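Local coordinates for protein lactaldehyde dehydrogenase (Methanocaldococcus jannaschii, PDB 3PQA) that oxidises lactaldehyde to lactate with NAD, which it prefers over NADP, in the biosynthesis of coenzyme F420, working as a homotetramer, at residues 27-32 against 196-201; 61-66 against 101-106; 250-255 against 379-384; 302-307 against 350-355; 331-336 against 362-367. All blocks are in the same frame, centred on the assembly; numbering follows the deposited sequence.

Contact 1 (27-32 against 196-201); sequences KIPALS and LLTGAG. With SO4 (sulfate ion), chain G.
Two hydrogen bonds, one from a side chain and one from the backbone, join P29 and L31 to T198. T198 OG1 donates to P29 O at 2.7 Å, coming from above the carbonyl plane. It is placed there by a first torsion of 55°, which sets OG1 between the backbone N and the carbonyl carbon. Two residues after P29, L31 N gives its hydrogen to T198 O at 3.0 Å in an almost straight bond (178°). A water adds a third link, donating to L31 O at 2.7 Å and accepting from A200 N at 2.8 Å. These bonds fasten the chain leaving the small 14-17/24-28 hairpin to the loop between strand 194-196 and helix 201-210 of the Rossmann-like cofactor domain. G201 N donates to O2 of a sulfate ion, probably from the crystallisation liquor, at 3.0 Å, with H164 and S167 as further donors. The apolar contacts flank the bonds. L31 crosses L197 at about a right angle with CD2 3.7 Å from L197 CD2, and I28 CD1 rests against CB and CG2 of T198. G199 has no side chain, so its CA can come 3.7 Å from A30 CA; a CB there would press on L31 N.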
# COMPACT_ATOMS: atom_id res chain seq x y z
N LYS B 27 30.49 37.65 6.72
CA LYS B 27 29.26 38.41 6.68
C LYS B 27 28.50 38.03 5.42
O LYS B 27 29.08 37.87 4.35
CB LYS B 27 29.56 39.92 6.74
CG LYS B 27 30.00 40.41 8.14
CD LYS B 27 30.32 41.91 8.15
CE LYS B 27 29.08 42.79 7.95
NZ LYS B 27 28.27 42.98 9.20
N ILE B 28 27.19 37.83 5.57
CA ILE B 28 26.37 37.37 4.47
C ILE B 28 25.20 38.33 4.24
O ILE B 28 24.94 39.21 5.07
CB ILE B 28 25.86 35.92 4.72
CG1 ILE B 28 24.88 35.88 5.90
CG2 ILE B 28 27.04 34.98 4.93
CD1 ILE B 28 24.17 34.55 6.06
N PRO B 29 24.49 38.18 3.10
CA PRO B 29 23.36 39.09 2.85
C PRO B 29 22.19 38.89 3.82
O PRO B 29 21.89 37.76 4.23
CB PRO B 29 22.95 38.76 1.41
CG PRO B 29 24.12 38.02 0.82
CD PRO B 29 24.70 37.26 1.96
N ALA B 30 21.55 39.99 4.19
CA ALA B 30 20.28 39.93 4.90
C ALA B 30 19.23 40.65 4.08
O ALA B 30 19.26 41.87 3.92
CB ALA B 30 20.38 40.52 6.29
N LEU B 31 18.31 39.87 3.54
CA LEU B 31 17.26 40.38 2.67
C LEU B 31 16.23 41.18 3.46
O LEU B 31 15.88 40.83 4.58
CB LEU B 31 16.58 39.22 1.94
CG LEU B 31 17.25 38.64 0.70
CD1 LEU B 31 18.66 38.14 0.98
CD2 LEU B 31 16.39 37.51 0.18
N SER B 32 15.77 42.28 2.87
CA SER B 32 14.65 43.02 3.40
C SER B 32 13.35 42.27 3.12
O SER B 32 13.33 41.36 2.28
CB SER B 32 14.58 44.39 2.74
OG SER B 32 14.29 44.23 1.36
N LEU B 196 17.42 30.45 -2.04
CA LEU B 196 17.88 30.59 -0.66
C LEU B 196 17.79 32.05 -0.24
O LEU B 196 18.37 32.93 -0.89
CB LEU B 196 19.31 30.05 -0.51
CG LEU B 196 19.85 29.93 0.92
CD1 LEU B 196 19.28 28.73 1.71
CD2 LEU B 196 21.37 29.88 0.90
N LEU B 197 17.03 32.29 0.82
CA LEU B 197 16.77 33.64 1.32
C LEU B 197 17.33 33.81 2.74
O LEU B 197 16.73 33.35 3.73
CB LEU B 197 15.26 33.94 1.28
CG LEU B 197 14.48 33.69 -0.01
CD1 LEU B 197 13.05 34.18 0.15
CD2 LEU B 197 15.17 34.36 -1.21
N THR B 198 18.50 34.45 2.82
CA THR B 198 19.16 34.65 4.11
C THR B 198 18.74 35.96 4.74
O THR B 198 18.35 36.91 4.05
CB THR B 198 20.72 34.56 4.01
OG1 THR B 198 21.21 35.47 3.02
CG2 THR B 198 21.15 33.13 3.65
N GLY B 199 18.81 36.02 6.07
CA GLY B 199 18.50 37.24 6.80
C GLY B 199 17.80 36.96 8.11
O GLY B 199 17.82 35.82 8.60
N ALA B 200 17.16 37.98 8.66
CA ALA B 200 16.52 37.89 9.96
C ALA B 200 15.26 37.03 9.85
O ALA B 200 14.39 37.31 9.02
CB ALA B 200 16.18 39.29 10.48
N GLY B 201 15.18 36.00 10.69
CA GLY B 201 14.01 35.12 10.73
C GLY B 201 12.73 35.91 10.85
O GLY B 201 11.74 35.60 10.19
S SO4 G . 17.13 33.42 12.30
O1 SO4 G . 18.10 32.71 13.12
O2 SO4 G . 17.42 34.86 12.30
O3 SO4 G . 17.21 32.92 10.94
O4 SO4 G . 15.79 33.22 12.84
O HOH W 1 16.77 40.27 7.08

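Contact 2 (61-66 against 101-106); sequences ILMNIA and TFKLAA
An antiparallel helix pair joins 61-66 to 101-106, with L62, M63, I65 and A66 of helix 55-71 meeting F102, K103, A105 and A106 of helix 88-111. The short axes approach to 8.1 Å and cross at -163°, a close fit that small residues permit: A106 CB sits 3.9 Å from L62 CB, and A66 CB lies against the CB of F102 and the CG of K103. Over one face of the F102 ring, I65 CG2, anti to its own backbone N, stands 3.4 Å from the ring centroid and only 3° off the normal, a well-centred CH-pi contact, while L62 CD2 meets the ring edge in plane, 3.7 Å from F102 CD1. The other branch of L62, CD1, reaches 3.7 Å to A106 N. Nearer the surface, M63 bends at its second and third torsions so that SD touches A106 CB at 3.6 Å and CE meets CE of the extended K103 at 4.0 Å. Helix 145-156 packs on F102 and A105, helix 171-186 on I65, and L104 turns to F107 of a second subunit. No hydrogen bond crosses the interface, an antiparallel helix pair among the helices that flank the cofactor-domain sheet of an aldehyde dehydrogenase.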
# COMPACT_ATOMS: atom_id res chain seq x y z
N ILE B 61 18.56 15.51 -11.25
CA ILE B 61 18.91 16.66 -10.39
C ILE B 61 19.19 16.19 -8.97
O ILE B 61 20.20 16.56 -8.37
CB ILE B 61 17.80 17.73 -10.38
CG1 ILE B 61 17.74 18.46 -11.72
CG2 ILE B 61 18.02 18.74 -9.24
CD1 ILE B 61 16.45 19.22 -11.93
N LEU B 62 18.30 15.35 -8.45
CA LEU B 62 18.47 14.82 -7.09
C LEU B 62 19.77 13.99 -6.95
O LEU B 62 20.53 14.16 -5.99
CB LEU B 62 17.23 14.03 -6.65
CG LEU B 62 15.99 14.94 -6.48
CD1 LEU B 62 14.69 14.14 -6.43
CD2 LEU B 62 16.11 15.86 -5.24
N MET B 63 20.02 13.11 -7.92
CA MET B 63 21.23 12.30 -7.91
C MET B 63 22.50 13.14 -8.02
O MET B 63 23.50 12.85 -7.35
CB MET B 63 21.20 11.22 -9.00
CG MET B 63 20.20 10.10 -8.71
SD MET B 63 20.46 9.23 -7.14
CE MET B 63 22.00 8.40 -7.42
N ASN B 64 22.44 14.20 -8.81
CA ASN B 64 23.60 15.06 -8.97
C ASN B 64 23.88 15.89 -7.73
O ASN B 64 25.02 16.12 -7.40
CB ASN B 64 23.51 15.94 -10.22
CG ASN B 64 24.81 16.69 -10.50
OD1 ASN B 64 24.90 17.88 -10.26
ND2 ASN B 64 25.82 15.99 -10.99
N ILE B 65 22.83 16.31 -7.03
CA ILE B 65 23.01 16.99 -5.75
C ILE B 65 23.72 16.04 -4.79
O ILE B 65 24.71 16.42 -4.14
CB ILE B 65 21.67 17.50 -5.18
CG1 ILE B 65 21.17 18.70 -6.00
CG2 ILE B 65 21.81 17.89 -3.71
CD1 ILE B 65 19.73 19.07 -5.78
N ALA B 66 23.24 14.79 -4.71
CA ALA B 66 23.89 13.79 -3.87
C ALA B 66 25.36 13.60 -4.26
O ALA B 66 26.23 13.50 -3.40
CB ALA B 66 23.15 12.47 -3.94
N THR B 101 19.50 11.15 1.89
CA THR B 101 18.20 11.80 1.76
C THR B 101 17.93 12.23 0.32
O THR B 101 16.83 12.03 -0.20
CB THR B 101 18.12 13.00 2.74
OG1 THR B 101 18.24 12.48 4.06
CG2 THR B 101 16.81 13.77 2.60
N PHE B 102 18.93 12.84 -0.33
CA PHE B 102 18.77 13.20 -1.74
C PHE B 102 18.60 11.96 -2.62
O PHE B 102 17.76 11.97 -3.53
CB PHE B 102 19.89 14.15 -2.21
CG PHE B 102 19.62 15.59 -1.86
CD1 PHE B 102 18.71 16.34 -2.61
CD2 PHE B 102 20.26 16.19 -0.77
CE1 PHE B 102 18.45 17.69 -2.27
CE2 PHE B 102 20.00 17.52 -0.43
CZ PHE B 102 19.09 18.26 -1.18
N LYS B 103 19.36 10.91 -2.35
CA LYS B 103 19.23 9.67 -3.14
C LYS B 103 17.88 8.97 -2.99
O LYS B 103 17.34 8.44 -3.96
CB LYS B 103 20.35 8.70 -2.84
CG LYS B 103 21.69 9.21 -3.28
CD LYS B 103 22.76 8.17 -3.12
CE LYS B 103 23.98 8.61 -3.92
NZ LYS B 103 25.02 7.53 -3.96
N LEU B 104 17.34 8.99 -1.78
CA LEU B 104 16.04 8.39 -1.51
C LEU B 104 14.93 9.16 -2.21
O LEU B 104 13.98 8.56 -2.72
CB LEU B 104 15.77 8.29 -0.00
CG LEU B 104 14.68 7.30 0.39
CD1 LEU B 104 14.98 5.90 -0.13
CD2 LEU B 104 14.51 7.27 1.91
N ALA B 105 15.04 10.49 -2.23
CA ALA B 105 14.08 11.27 -2.98
C ALA B 105 14.11 10.92 -4.47
O ALA B 105 13.05 10.81 -5.10
CB ALA B 105 14.34 12.75 -2.79
N ALA B 106 15.31 10.77 -5.03
CA ALA B 106 15.49 10.32 -6.42
C ALA B 106 14.74 9.02 -6.70
O ALA B 106 14.01 8.90 -7.70
CB ALA B 106 16.97 10.17 -6.75

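Contact 3 (250-255 against 379-384); sequences VLKDAD and TNEEEM
The carboxylate of E381 is the flat group that meets K252 and L251, and its contacts with 250-255 gather at one oxygen, OE1. The two segments are loops at the ends of strands 246-250 and 373-379, on the mixed sheet of the catalytic domain. The first holds a type I beta turn from L251 to A254, closed by A254 N to L251 O, and leads to D255, the N-cap of helix 256-268. The second runs into helix 384-388. A water donates to E381 OE1 at 3.1 Å and accepts from K252 N at 2.9 Å, carrying the link to the backbone. The ammonium of K252 comes toward the same oxygen through a bend at its last torsion (-70°), but NZ stays 3.7 Å from E381 OE1, a long salt bridge. The stronger partner of OE1 is K406 on helix 404-413, so two lysines gather round this carboxylate and would probably help keep it ionised.

Beneath the polar layer the contact is apolar. E381 leaves its backbone with CG anti to N (-172°) and continues extended, crossing L251 at about a right angle, with CG 4.0 Å from L251 CD2. The same methyl meets the thioether of M384, whose chain crosses L251 obliquely. F410 of helix 404-413 touches both L251 and M384. M384 is extended beyond CG: its SD lies 3.5 Å from L251 CD2, and its terminal CE goes on to within 4.1 Å of V250 O.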
# COMPACT_ATOMS: atom_id res chain seq x y z
N VAL B 250 13.76 4.04 32.43
CA VAL B 250 14.62 2.88 32.66
C VAL B 250 13.92 2.03 33.71
O VAL B 250 13.88 2.43 34.89
CB VAL B 250 16.02 3.29 33.16
CG1 VAL B 250 16.91 2.05 33.44
CG2 VAL B 250 16.71 4.21 32.16
N LEU B 251 13.37 0.89 33.29
CA LEU B 251 12.70 -0.02 34.24
C LEU B 251 13.72 -0.87 35.00
O LEU B 251 14.86 -0.99 34.58
CB LEU B 251 11.69 -0.92 33.52
CG LEU B 251 10.53 -0.21 32.80
CD1 LEU B 251 9.47 -1.22 32.41
CD2 LEU B 251 9.91 0.85 33.68
N LYS B 252 13.31 -1.46 36.11
CA LYS B 252 14.24 -2.18 36.97
C LYS B 252 14.86 -3.43 36.32
O LYS B 252 15.88 -3.92 36.79
CB LYS B 252 13.59 -2.55 38.31
CG LYS B 252 12.44 -3.55 38.20
CD LYS B 252 11.80 -3.77 39.58
CE LYS B 252 10.63 -4.74 39.49
NZ LYS B 252 9.46 -4.15 38.76
N ASP B 253 14.24 -3.93 35.25
CA ASP B 253 14.79 -5.09 34.56
C ASP B 253 15.67 -4.73 33.35
O ASP B 253 16.09 -5.62 32.60
CB ASP B 253 13.67 -6.04 34.12
CG ASP B 253 12.87 -5.50 32.96
OD1 ASP B 253 12.53 -4.29 32.98
OD2 ASP B 253 12.62 -6.27 32.02
N ALA B 254 15.94 -3.44 33.15
CA ALA B 254 16.76 -2.98 32.01
C ALA B 254 18.20 -3.49 32.09
O ALA B 254 18.74 -3.66 33.18
CB ALA B 254 16.75 -1.46 31.95
N ASP B 255 18.79 -3.77 30.92
CA ASP B 255 20.23 -3.98 30.83
C ASP B 255 20.91 -2.63 31.07
O ASP B 255 20.90 -1.77 30.19
CB ASP B 255 20.59 -4.51 29.44
CG ASP B 255 22.09 -4.78 29.28
OD1 ASP B 255 22.92 -3.99 29.79
OD2 ASP B 255 22.45 -5.78 28.62
N THR B 379 11.72 6.99 40.65
CA THR B 379 10.31 6.81 40.91
C THR B 379 9.90 5.34 40.85
O THR B 379 10.72 4.48 40.57
CB THR B 379 9.45 7.66 39.93
OG1 THR B 379 8.08 7.60 40.34
CG2 THR B 379 9.58 7.14 38.52
N ASN B 380 8.63 5.06 41.12
CA ASN B 380 8.12 3.72 40.91
C ASN B 380 7.52 3.54 39.52
O ASN B 380 7.12 4.50 38.87
CB ASN B 380 7.12 3.34 42.00
CG ASN B 380 7.80 3.08 43.32
OD1 ASN B 380 8.73 2.26 43.41
ND2 ASN B 380 7.35 3.76 44.37
N GLU B 381 7.45 2.29 39.08
CA GLU B 381 7.02 2.02 37.72
C GLU B 381 5.67 2.65 37.37
O GLU B 381 5.50 3.25 36.30
CB GLU B 381 6.97 0.52 37.48
CG GLU B 381 6.73 0.16 36.05
CD GLU B 381 6.88 -1.31 35.82
OE1 GLU B 381 7.92 -1.89 36.23
OE2 GLU B 381 5.95 -1.86 35.21
N GLU B 382 4.71 2.56 38.30
CA GLU B 382 3.35 3.00 38.02
C GLU B 382 3.16 4.51 37.88
O GLU B 382 2.10 4.96 37.46
CB GLU B 382 2.34 2.41 39.01
CG GLU B 382 2.14 0.90 38.84
CD GLU B 382 1.85 0.48 37.39
OE1 GLU B 382 2.26 -0.64 37.02
OE2 GLU B 382 1.23 1.27 36.63
N GLU B 383 4.19 5.28 38.23
CA GLU B 383 4.16 6.74 38.11
C GLU B 383 4.72 7.21 36.77
O GLU B 383 4.56 8.38 36.39
CB GLU B 383 5.02 7.37 39.21
CG GLU B 383 4.64 6.97 40.61
CD GLU B 383 3.22 7.37 40.96
OE1 GLU B 383 2.54 6.58 41.64
OE2 GLU B 383 2.78 8.47 40.55
N MET B 384 5.41 6.31 36.08
CA MET B 384 6.29 6.70 34.98
C MET B 384 5.54 7.23 33.76
O MET B 384 5.95 8.24 33.17
CB MET B 384 7.22 5.54 34.60
CG MET B 384 8.33 5.33 35.62
SD MET B 384 9.32 3.87 35.27
CE MET B 384 10.57 4.05 36.58
O HOH W 2 10.65 -0.57 36.88

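Contact 4 (302-307 against 350-355); sequences LNVGNP and LFYPTI
V304 is the wedge of this contact, and its two methyls go separate ways against L350, Y352 and P353. CG1, anti to the backbone N (first torsion -175°), lies over one face of the Y352 ring: it is 3.9 Å from the ring centroid and 25° off the normal, displaced toward the rim, with Y352 CE2 its nearest ring atom. This is an off-centre CH-pi contact. The same methyl also touches the leucine two residues before Y352, 3.7 Å from L350 CD1, in an oblique crossing. CG2 reaches instead to the proline ring and touches P353 CD at 3.6 Å. L302 extends the apolar patch, its CD1 3.9 Å from P353 CG, and F268 of helix 256-268 packs on both of these residues. On the far side G305 lies near the methyls of L350.

The ring of Y352 is turned so that its hydroxyl points back to the loop: one water sits 2.6 Å from Y352 OH and donates to V304 O at 2.7 Å. K345 makes a cation-pi contact with the ring as well. Next to it the strand is interrupted at Y352 and P353, where T354 OG1 donates to Y352 O at 2.7 Å.

The two segments run in opposite senses, yet no direct hydrogen bond joins them, and their nearest CA atoms stay well beyond sheet spacing. The contact is therefore a loop, between helices 288-300 and 320-335, packed by side chains on a strand of the mixed sheet in the alpha/beta catalytic domain of an aldehyde dehydrogenase.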
# COMPACT_ATOMS: atom_id res chain seq x y z
N LEU B 302 33.84 12.29 28.98
CA LEU B 302 33.61 12.92 27.68
C LEU B 302 34.59 14.07 27.44
O LEU B 302 34.92 14.81 28.36
CB LEU B 302 32.16 13.41 27.55
CG LEU B 302 31.02 12.39 27.61
CD1 LEU B 302 29.68 13.13 27.71
CD2 LEU B 302 31.02 11.42 26.42
N ASN B 303 35.06 14.18 26.21
CA ASN B 303 35.95 15.26 25.84
C ASN B 303 35.16 16.46 25.34
O ASN B 303 34.50 16.41 24.29
CB ASN B 303 37.00 14.81 24.81
CG ASN B 303 37.92 13.73 25.34
OD1 ASN B 303 38.44 13.82 26.46
ND2 ASN B 303 38.14 12.69 24.54
N VAL B 304 35.24 17.53 26.12
CA VAL B 304 34.53 18.76 25.86
C VAL B 304 35.53 19.76 25.31
O VAL B 304 36.54 20.05 25.94
CB VAL B 304 33.90 19.29 27.17
CG1 VAL B 304 33.03 20.51 26.91
CG2 VAL B 304 33.10 18.17 27.87
N GLY B 305 35.27 20.30 24.12
CA GLY B 305 36.23 21.22 23.53
C GLY B 305 35.96 21.60 22.09
O GLY B 305 34.80 21.65 21.66
N ASN B 306 37.05 21.89 21.37
CA ASN B 306 37.02 22.39 20.00
C ASN B 306 36.42 21.35 19.05
O ASN B 306 36.94 20.24 18.95
CB ASN B 306 38.44 22.75 19.56
CG ASN B 306 38.48 23.57 18.28
OD1 ASN B 306 37.58 23.51 17.43
ND2 ASN B 306 39.55 24.35 18.12
N PRO B 307 35.32 21.71 18.35
CA PRO B 307 34.64 20.76 17.46
C PRO B 307 35.52 20.29 16.30
O PRO B 307 35.24 19.24 15.72
CB PRO B 307 33.43 21.54 16.93
CG PRO B 307 33.48 22.88 17.48
CD PRO B 307 34.58 22.98 18.49
N LEU B 350 30.63 27.20 25.74
CA LEU B 350 30.97 25.80 25.99
C LEU B 350 30.34 25.34 27.31
O LEU B 350 30.78 25.72 28.40
CB LEU B 350 32.49 25.58 25.96
CG LEU B 350 33.00 24.14 25.93
CD1 LEU B 350 32.53 23.39 24.67
CD2 LEU B 350 34.53 24.08 26.03
N PHE B 351 29.30 24.53 27.20
CA PHE B 351 28.56 24.08 28.37
C PHE B 351 28.89 22.63 28.68
O PHE B 351 28.73 21.75 27.83
CB PHE B 351 27.05 24.26 28.18
CG PHE B 351 26.31 24.53 29.46
CD1 PHE B 351 26.08 23.50 30.37
CD2 PHE B 351 25.88 25.81 29.77
CE1 PHE B 351 25.42 23.73 31.56
CE2 PHE B 351 25.23 26.07 30.97
CZ PHE B 351 24.99 25.02 31.87
N TYR B 352 29.33 22.38 29.91
CA TYR B 352 29.80 21.04 30.26
C TYR B 352 28.65 20.09 30.57
O TYR B 352 27.60 20.52 31.07
CB TYR B 352 30.82 21.13 31.41
CG TYR B 352 32.12 21.72 30.92
CD1 TYR B 352 32.24 23.10 30.70
CD2 TYR B 352 33.20 20.91 30.62
CE1 TYR B 352 33.41 23.65 30.21
CE2 TYR B 352 34.39 21.45 30.12
CZ TYR B 352 34.48 22.82 29.91
OH TYR B 352 35.65 23.36 29.43
N PRO B 353 28.83 18.79 30.25
CA PRO B 353 27.84 17.78 30.62
C PRO B 353 27.38 17.97 32.08
O PRO B 353 28.21 18.00 33.00
CB PRO B 353 28.60 16.47 30.41
CG PRO B 353 29.44 16.78 29.20
CD PRO B 353 29.89 18.22 29.41
N THR B 354 26.07 18.13 32.25
CA THR B 354 25.47 18.50 33.53
C THR B 354 24.35 17.50 33.86
O THR B 354 23.50 17.19 33.03
CB THR B 354 24.95 19.95 33.48
OG1 THR B 354 26.07 20.84 33.33
CG2 THR B 354 24.18 20.33 34.74
N ILE B 355 24.38 16.97 35.08
CA ILE B 355 23.44 15.96 35.51
C ILE B 355 22.95 16.33 36.90
O ILE B 355 23.74 16.68 37.76
CB ILE B 355 24.12 14.57 35.55
CG1 ILE B 355 24.73 14.23 34.19
CG2 ILE B 355 23.14 13.48 36.02
CD1 ILE B 355 25.57 12.97 34.20
O HOH W 3 37.01 21.73 28.01

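Contact 5 (331-336 against 362-367); sequences EKAIDE and NILCKT
E336 OE1 takes the backbone hydrogen of I363 at 2.8 Å, using its syn lone pair, with an N-H...O angle of 158°. The other oxygen of the same carboxylate, OE2, is met on its anti side by K332 NZ at 2.8 Å, a salt bridge one helical turn back, so each oxygen has a firm donor. E336 is extended beyond CG, which carries its carboxylate across to the first turn of 362-367. The second bond over the gap runs in the same sense, from 362-367 to the helix: N362 ND2 donates to A333 O at 3.0 Å, the acceptor lying close to the amide plane. The far end of that amide serves its own segment, for N362 OD1 accepts from L364 N at 3.0 Å and makes an Asx turn. One asparagine thus ties the turn together and joins it to the C-terminal end of helix 320-335. I363 O is gripped as well, by K366 N and T367 OG1 from opposite faces of its plane.

Round these bonds lies the packing. A333 CB fits into the turn, 3.4 Å from N362 OD1, 3.8 Å from L364 CD1 and 4.0 Å from I363 CG2. That isoleucine methyl also nears the aliphatic part of K332, at CG. L364 continues inward to V373 and P375 of strand 373-379 and to L356 of strand 350-357, seating the turn on the sheet of the catalytic domain.

With a lysine on one oxygen and a peptide N-H on the other, the carboxylate of E336 is probably kept ionised, and its rotation is fixed from both sides.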
# COMPACT_ATOMS: atom_id res chain seq x y z
N GLU B 331 20.56 26.94 37.64
CA GLU B 331 20.49 27.62 38.94
C GLU B 331 19.10 27.52 39.58
O GLU B 331 18.98 27.21 40.76
CB GLU B 331 20.89 29.09 38.78
CG GLU B 331 22.39 29.29 38.67
CD GLU B 331 22.78 30.75 38.50
OE1 GLU B 331 22.00 31.65 38.92
OE2 GLU B 331 23.88 31.00 37.95
N LYS B 332 18.06 27.78 38.78
CA LYS B 332 16.68 27.63 39.22
C LYS B 332 16.39 26.18 39.65
O LYS B 332 15.82 25.96 40.72
CB LYS B 332 15.71 28.08 38.11
CG LYS B 332 14.23 28.08 38.46
CD LYS B 332 13.84 29.31 39.30
CE LYS B 332 12.32 29.39 39.48
NZ LYS B 332 11.84 28.42 40.50
N ALA B 333 16.80 25.22 38.83
CA ALA B 333 16.60 23.80 39.13
C ALA B 333 17.20 23.43 40.49
O ALA B 333 16.60 22.66 41.24
CB ALA B 333 17.21 22.94 38.03
N ILE B 334 18.36 23.99 40.79
CA ILE B 334 19.04 23.77 42.07
C ILE B 334 18.29 24.48 43.21
O ILE B 334 18.10 23.89 44.27
CB ILE B 334 20.54 24.19 42.00
CG1 ILE B 334 21.31 23.29 41.03
CG2 ILE B 334 21.20 24.13 43.39
CD1 ILE B 334 22.69 23.80 40.65
N ASP B 335 17.86 25.72 42.96
CA ASP B 335 17.03 26.50 43.90
C ASP B 335 15.80 25.72 44.34
O ASP B 335 15.39 25.80 45.50
CB ASP B 335 16.54 27.80 43.25
CG ASP B 335 17.52 28.94 43.37
OD1 ASP B 335 18.66 28.73 43.86
OD2 ASP B 335 17.15 30.06 42.96
N GLU B 336 15.21 24.99 43.39
CA GLU B 336 14.01 24.19 43.62
C GLU B 336 14.30 22.88 44.35
O GLU B 336 13.38 22.12 44.68
CB GLU B 336 13.30 23.90 42.29
CG GLU B 336 12.72 25.14 41.62
CD GLU B 336 12.02 24.84 40.31
OE1 GLU B 336 12.15 23.71 39.80
OE2 GLU B 336 11.33 25.74 39.79
N ASN B 362 10.27 19.57 39.24
CA ASN B 362 11.39 20.45 38.90
C ASN B 362 11.23 21.12 37.54
O ASN B 362 10.71 20.52 36.61
CB ASN B 362 12.70 19.67 38.95
CG ASN B 362 13.93 20.56 38.94
OD1 ASN B 362 14.40 20.97 37.88
ND2 ASN B 362 14.46 20.85 40.12
N ILE B 363 11.69 22.37 37.44
CA ILE B 363 11.64 23.15 36.20
C ILE B 363 12.20 22.40 34.97
O ILE B 363 11.68 22.55 33.86
CB ILE B 363 12.32 24.56 36.37
CG1 ILE B 363 12.07 25.46 35.16
CG2 ILE B 363 13.81 24.43 36.67
CD1 ILE B 363 10.62 25.92 35.02
N LEU B 364 13.23 21.58 35.17
CA LEU B 364 13.85 20.84 34.06
C LEU B 364 12.91 19.82 33.43
O LEU B 364 13.06 19.48 32.25
CB LEU B 364 15.14 20.15 34.51
CG LEU B 364 16.31 21.04 34.91
CD1 LEU B 364 17.47 20.22 35.46
CD2 LEU B 364 16.76 21.91 33.75
N CYS B 365 11.96 19.31 34.20
CA CYS B 365 10.98 18.35 33.68
C CYS B 365 9.95 19.00 32.73
O CYS B 365 9.18 18.30 32.07
CB CYS B 365 10.25 17.64 34.83
SG CYS B 365 11.33 16.66 35.88
N LYS B 366 9.93 20.33 32.68
CA LYS B 366 8.96 21.04 31.87
C LYS B 366 9.63 21.92 30.82
O LYS B 366 8.95 22.51 29.99
CB LYS B 366 8.05 21.90 32.75
CG LYS B 366 7.11 21.11 33.67
CD LYS B 366 6.06 20.31 32.85
CE LYS B 366 4.92 19.77 33.74
NZ LYS B 366 4.03 20.85 34.26
N THR B 367 10.95 21.98 30.83
CA THR B 367 11.68 22.96 30.02
C THR B 367 12.60 22.28 29.02
O THR B 367 13.49 21.50 29.41
CB THR B 367 12.50 23.92 30.93
OG1 THR B 367 11.63 24.52 31.91
CG2 THR B 367 13.18 25.02 30.11

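In the fold
From the N terminus, contact 1 comes first: it ties the end of the small hairpin to the loop after strand 194-196 and closes a span of 163 residues. Contact 2, a helix pair, is nested inside that loop, so both belong to the N-terminal part of the fold. Contact 3 opens after contact 1 closes, joins the loops after strands 246-250 and 373-379, and encloses contacts 4 and 5. These two cross, their segments alternating as 302-307, 331-336, 350-355 and 362-367, which ties the loop after helix 288-300 to strand 350-357, and helix 320-335 to the loop after that strand. Contacts 1 and 3 lie on opposite sides of the chain's centre, their centres about 48 Å apart.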